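Local coordinates for protein scribble homolog (Homo sapiens, PDB 6EEY) that probably serves as a cell-polarity scaffold whose fourth PDZ domain belongs to a family that binds C-terminal peptides, the protein itself binding alpha1D-adrenergic receptor tails, at residues L7-A12 against L90-C95; E15-S20 against G49-D54. The protein carries 1 engineered substitution. All coordinates share one frame; numbering follows the deposited sequence.

Interaction 1: residues L7-A12 against L90-C95; sequences LCIQKA and LTVLVC
Leu7, Cys8 and Ile9 run antiparallel to Val92, Thr91 and Leu90, the axes of the two short strands approaching to 4.7 Å with 148° between their N-to-C directions. Two hydrogen-bonded pairs fix the register: Leu7 N to Val92 O, Val92 N to Leu7 O, Ile9 N to Leu90 O and Leu90 N to Ile9 O all measure 2.9 Å. Between them sits the non-hydrogen-bonded pair Cys8–Thr91, whose CA atoms are 4.4 Å apart. There Leu7 O also receives a CA-H...O contact, 3.2 Å from Thr91 CA.

Side chains divide between two faces of the sheet. On the face of Leu7, Ile9, Leu90 and Val92, the CG2 branch of Val92 does the bridging: it meets Leu7 CB at 4.0 Å and Ile9 CD1 at 4.3 Å. Beyond the pair, Ile9 packs on Leu57 and Val92 on Leu63, which continues the apolar layer. On the other face Thr91 turns CG2 to within 3.5 Å of Leu7 O, while its OG1 lies beside Cys8.

Past the end of strand 7-10, Lys11 takes over. Its CG stands between the backbone N and the carbonyl carbon (chi1 65°), and the aliphatic chain crosses Leu90 obliquely, with CE 3.8 Å from Leu90 CB. A bend at chi4 (64°) turns NZ, which hydrogen-bonds to the carbonyl oxygens of Glu15, Ser85 and Gly87; the bond to Ala12 O is weak. The ammonium group thus ties the start of the loop after strand 5-10 to Glu15 and to residues 85-87, while its aliphatic stem lies on Leu90.

Strand 89-94 is hydrogen-bonded to strand 62-66 as well as to strand 5-10, so it lies between them. This antiparallel pairing of the first and last strands, which brings the two ends of the domain close together, is characteristic of the PDZ fold.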
loop_
_atom_site.group_PDB
_atom_site.type_symbol
_atom_site.label_atom_id
_atom_site.label_comp_id
_atom_site.label_asym_id
_atom_site.label_seq_id
_atom_site.Cartn_x
_atom_site.Cartn_y
_atom_site.Cartn_z
ATOM N N LEU A 7 -5.099 9.528 1.946
ATOM C CA LEU A 7 -6.448 9.232 1.503
ATOM C C LEU A 7 -7.115 8.328 2.518
ATOM O O LEU A 7 -6.509 7.356 2.983
ATOM C CB LEU A 7 -6.455 8.484 0.186
ATOM C CG LEU A 7 -5.803 9.173 -1.009
ATOM C CD1 LEU A 7 -6.208 8.496 -2.315
ATOM C CD2 LEU A 7 -6.064 10.665 -1.066
ATOM N N CYS A 8 -8.349 8.653 2.855
ATOM C CA CYS A 8 -9.175 7.829 3.719
ATOM C C CYS A 8 -10.223 7.170 2.851
ATOM O O CYS A 8 -11.000 7.856 2.194
ATOM C CB CYS A 8 -9.829 8.667 4.808
ATOM S SG CYS A 8 -10.856 7.732 5.944
ATOM N N ILE A 9 -10.204 5.847 2.803
ATOM C CA ILE A 9 -11.002 5.074 1.865
ATOM C C ILE A 9 -12.009 4.249 2.637
ATOM O O ILE A 9 -11.649 3.519 3.559
ATOM C CB ILE A 9 -10.103 4.212 0.965
ATOM C CG1 ILE A 9 -9.225 5.155 0.131
ATOM C CG2 ILE A 9 -10.921 3.303 0.093
ATOM C CD1 ILE A 9 -8.084 4.463 -0.561
ATOM N N GLN A 10 -13.275 4.371 2.272
ATOM C CA GLN A 10 -14.302 3.582 2.928
ATOM C C GLN A 10 -14.197 2.126 2.515
ATOM O O GLN A 10 -13.826 1.809 1.385
ATOM C CB GLN A 10 -15.673 4.132 2.574
ATOM C CG GLN A 10 -15.889 5.548 3.088
ATOM C CD GLN A 10 -17.350 5.981 3.071
ATOM O OE1 GLN A 10 -18.264 5.154 3.011
ATOM N NE2 GLN A 10 -17.577 7.286 3.134
ATOM N N LYS A 11 -14.548 1.232 3.427
ATOM C CA LYS A 11 -14.576 -0.184 3.104
ATOM C C LYS A 11 -15.549 -0.864 4.051
ATOM O O LYS A 11 -15.933 -0.311 5.085
ATOM C CB LYS A 11 -13.190 -0.818 3.222
ATOM C CG LYS A 11 -12.602 -0.847 4.614
ATOM C CD LYS A 11 -11.184 -1.384 4.567
ATOM C CE LYS A 11 -10.606 -1.679 5.932
ATOM N NZ LYS A 11 -11.377 -2.764 6.605
ATOM N N ALA A 12 -15.943 -2.079 3.702
ATOM C CA ALA A 12 -16.728 -2.867 4.641
ATOM C C ALA A 12 -15.809 -3.269 5.797
ATOM O O ALA A 12 -14.601 -3.408 5.622
ATOM C CB ALA A 12 -17.330 -4.082 3.956
ATOM N N LEU A 90 -9.959 2.853 5.781
ATOM C CA LEU A 90 -8.542 2.553 5.864
ATOM C C LEU A 90 -7.830 3.737 5.243
ATOM O O LEU A 90 -8.276 4.274 4.227
ATOM C CB LEU A 90 -8.247 1.238 5.155
ATOM C CG LEU A 90 -6.791 0.785 5.257
ATOM C CD1 LEU A 90 -6.718 -0.721 5.425
ATOM C CD2 LEU A 90 -6.012 1.229 4.027
ATOM N N THR A 91 -6.725 4.149 5.833
ATOM C CA THR A 91 -6.001 5.319 5.353
ATOM C C THR A 91 -4.684 4.892 4.729
ATOM O O THR A 91 -4.006 3.992 5.230
ATOM C CB THR A 91 -5.777 6.299 6.506
ATOM O OG1 THR A 91 -7.050 6.767 6.984
ATOM C CG2 THR A 91 -4.919 7.475 6.098
ATOM N N VAL A 92 -4.335 5.531 3.630
ATOM C CA VAL A 92 -3.051 5.294 2.997
ATOM C C VAL A 92 -2.358 6.623 2.785
ATOM O O VAL A 92 -3.001 7.655 2.549
ATOM C CB VAL A 92 -3.162 4.534 1.659
ATOM C CG1 VAL A 92 -3.680 3.116 1.904
ATOM C CG2 VAL A 92 -4.042 5.276 0.668
ATOM N N LEU A 93 -1.045 6.585 2.813
ATOM C CA LEU A 93 -0.201 7.726 2.468
ATOM C C LEU A 93 0.533 7.353 1.199
ATOM O O LEU A 93 1.289 6.374 1.189
ATOM C CB LEU A 93 0.797 8.010 3.587
ATOM C CG LEU A 93 1.598 9.302 3.464
ATOM C CD1 LEU A 93 0.688 10.518 3.631
ATOM C CD2 LEU A 93 2.723 9.351 4.472
ATOM N N VAL A 94 0.285 8.092 0.126
ATOM C CA VAL A 94 0.770 7.721 -1.182
ATOM C C VAL A 94 1.392 8.922 -1.867
ATOM O O VAL A 94 1.207 10.068 -1.466
ATOM C CB VAL A 94 -0.344 7.160 -2.090
ATOM C CG1 VAL A 94 -0.916 5.912 -1.522
ATOM C CG2 VAL A 94 -1.451 8.172 -2.317
ATOM N N CYS A 95 2.108 8.636 -2.945
ATOM C CA CYS A 95 2.504 9.676 -3.880
ATOM C C CYS A 95 2.763 9.103 -5.274
ATOM O O CYS A 95 2.809 7.892 -5.496
ATOM C CB CYS A 95 3.737 10.401 -3.357
ATOM S SG CYS A 95 5.165 9.359 -3.389
ATOM O OXT CYS A 95 2.921 9.875 -6.233
#

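Interaction 2: residues E15-S20 against G49-D54; sequences EGLGIS and GAAGRD. Engineered in segment 15-20: Gly16 (natural residue Arg).
Ile19 CG2 presses on Ala51 CB at 3.5 Å, closer than usual for two carbons, and marks the tight part of the contact. Leu17 CG adds to the grip on the same methyl from 4.0 Å, and Leu17 O accepts the Ala51 N-H at 2.9 Å. Alongside, Gly18 CA and Gly49 CA lie 4.5 Å apart; a CB on Gly18 would clash with Gly49.

The exposed side is polar and partly hydrated. Glu15 and Arg53 meet tip to tip, their planes only 24° apart: NH1 reaches OE1 and NH2 reaches OE2, both at 2.8 Å, through the syn lone pairs. Arg53 NH2 also bonds Thr48 O, and Glu15 OE1 takes Ala12 N. Water 1 donates to Glu15 OE2 (2.6 Å) and to Gly16 O, and accepts from Ala50 N. An alanine in place of Glu15 would probably leave Arg53 without its carboxylate mate, its guanidinium freer to turn.

Water 2 joins Gly18 O to Gly52 N. A carbonyl and two waters thus meet the first amides of helix 50-54, consistent with a probably partly positive helix N-terminus holding the PDZ carboxylate-binding motif, here Gly16-Leu17-Gly18-Ile19 with its first glycine engineered.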
loop_
_atom_site.group_PDB
_atom_site.type_symbol
_atom_site.label_atom_id
_atom_site.label_comp_id
_atom_site.label_asym_id
_atom_site.label_seq_id
_atom_site.Cartn_x
_atom_site.Cartn_y
_atom_site.Cartn_z
ATOM N N GLU A 15 -13.398 -6.115 5.291
ATOM C CA GLU A 15 -12.820 -6.174 3.956
ATOM C C GLU A 15 -11.432 -5.552 3.946
ATOM O O GLU A 15 -11.139 -4.652 4.723
ATOM C CB GLU A 15 -13.749 -5.344 3.063
ATOM C CG GLU A 15 -13.454 -5.327 1.613
ATOM C CD GLU A 15 -14.265 -4.292 0.830
ATOM O OE1 GLU A 15 -15.001 -3.442 1.391
ATOM O OE2 GLU A 15 -14.153 -4.364 -0.398
ATOM N N GLY A 16 -10.579 -6.005 3.035
ATOM C CA GLY A 16 -9.307 -5.356 2.807
ATOM C C GLY A 16 -9.435 -4.193 1.838
ATOM O O GLY A 16 -10.496 -3.909 1.290
ATOM N N LEU A 17 -8.318 -3.513 1.597
ATOM C CA LEU A 17 -8.362 -2.380 0.687
ATOM C C LEU A 17 -8.581 -2.815 -0.754
ATOM O O LEU A 17 -9.081 -2.022 -1.552
ATOM C CB LEU A 17 -7.080 -1.565 0.815
ATOM C CG LEU A 17 -7.065 -0.284 -0.015
ATOM C CD1 LEU A 17 -8.183 0.674 0.349
ATOM C CD2 LEU A 17 -5.731 0.401 0.182
ATOM N N GLY A 18 -8.236 -4.041 -1.108
ATOM C CA GLY A 18 -8.420 -4.490 -2.466
ATOM C C GLY A 18 -7.362 -4.028 -3.437
ATOM O O GLY A 18 -7.672 -3.754 -4.593
ATOM N N ILE A 19 -6.116 -3.924 -2.997
ATOM C CA ILE A 19 -5.003 -3.619 -3.882
ATOM C C ILE A 19 -3.957 -4.699 -3.741
ATOM O O ILE A 19 -3.881 -5.399 -2.736
ATOM C CB ILE A 19 -4.371 -2.246 -3.628
ATOM C CG1 ILE A 19 -3.754 -2.150 -2.237
ATOM C CG2 ILE A 19 -5.405 -1.168 -3.837
ATOM C CD1 ILE A 19 -2.898 -0.914 -2.050
ATOM N N SER A 20 -3.145 -4.839 -4.772
ATOM C CA SER A 20 -1.937 -5.641 -4.719
ATOM C C SER A 20 -0.754 -4.695 -4.677
ATOM O O SER A 20 -0.793 -3.603 -5.241
ATOM C CB SER A 20 -1.810 -6.528 -5.944
ATOM O OG SER A 20 -3.049 -7.142 -6.224
ATOM N N GLY A 49 -13.049 -4.108 -5.342
ATOM C CA GLY A 49 -12.577 -3.862 -3.999
ATOM C C GLY A 49 -12.705 -2.405 -3.594
ATOM O O GLY A 49 -13.098 -1.535 -4.361
ATOM N N ALA A 50 -12.338 -2.125 -2.351
ATOM C CA ALA A 50 -12.617 -0.809 -1.785
ATOM C C ALA A 50 -11.872 0.295 -2.519
ATOM O O ALA A 50 -12.438 1.360 -2.789
ATOM C CB ALA A 50 -12.293 -0.810 -0.291
ATOM N N ALA A 51 -10.607 0.066 -2.852
ATOM C CA ALA A 51 -9.852 1.078 -3.576
ATOM C C ALA A 51 -10.440 1.322 -4.953
ATOM O O ALA A 51 -10.493 2.462 -5.418
ATOM C CB ALA A 51 -8.396 0.633 -3.693
ATOM N N GLY A 52 -10.877 0.258 -5.612
ATOM C CA GLY A 52 -11.496 0.406 -6.915
ATOM C C GLY A 52 -12.785 1.189 -6.847
ATOM O O GLY A 52 -13.028 2.075 -7.671
ATOM N N ARG A 53 -13.620 0.893 -5.852
ATOM C CA ARG A 53 -14.892 1.587 -5.703
ATOM C C ARG A 53 -14.684 3.063 -5.422
ATOM O O ARG A 53 -15.437 3.913 -5.910
ATOM C CB ARG A 53 -15.703 0.961 -4.567
ATOM C CG ARG A 53 -16.066 -0.478 -4.804
ATOM C CD ARG A 53 -17.086 -0.957 -3.821
ATOM N NE ARG A 53 -16.710 -0.812 -2.426
ATOM C CZ ARG A 53 -16.124 -1.744 -1.685
ATOM N NH1 ARG A 53 -15.880 -1.482 -0.427
ATOM N NH2 ARG A 53 -15.777 -2.910 -2.200
ATOM N N ASP A 54 -13.675 3.392 -4.615
ATOM C CA ASP A 54 -13.375 4.781 -4.286
ATOM C C ASP A 54 -12.889 5.536 -5.516
ATOM O O ASP A 54 -13.200 6.721 -5.686
ATOM C CB ASP A 54 -12.358 4.764 -3.145
ATOM C CG ASP A 54 -11.760 6.116 -2.850
ATOM O OD1 ASP A 54 -10.795 6.498 -3.536
ATOM O OD2 ASP A 54 -12.243 6.792 -1.919
HETATM O O HOH W 1 -11.671 -4.665 -1.021
HETATM O O HOH W 2 -9.991 -2.289 -4.922
#

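Interaction 1 and interaction 2 have centres about 9 Å apart and meet directly: Ile9 CG2 lies 3.8 Å from Leu17 CD1, and Lys11 CB 3.6 Å from Ala50 CB. Both segments of interaction 2 fall between those of interaction 1 in the sequence, in the order 7-12, 15-20, 49-54, 90-95. Strand 5-10 leads through a loop into strand 19-23, and both belong to one antiparallel sheet, so this loop is tied at one end to the C-terminal strand and at the other to helix 50-54. In PDZ domains this loop usually receives the ligand's C-terminal carboxylate, so both contacts probably help hold the binding loop in shape.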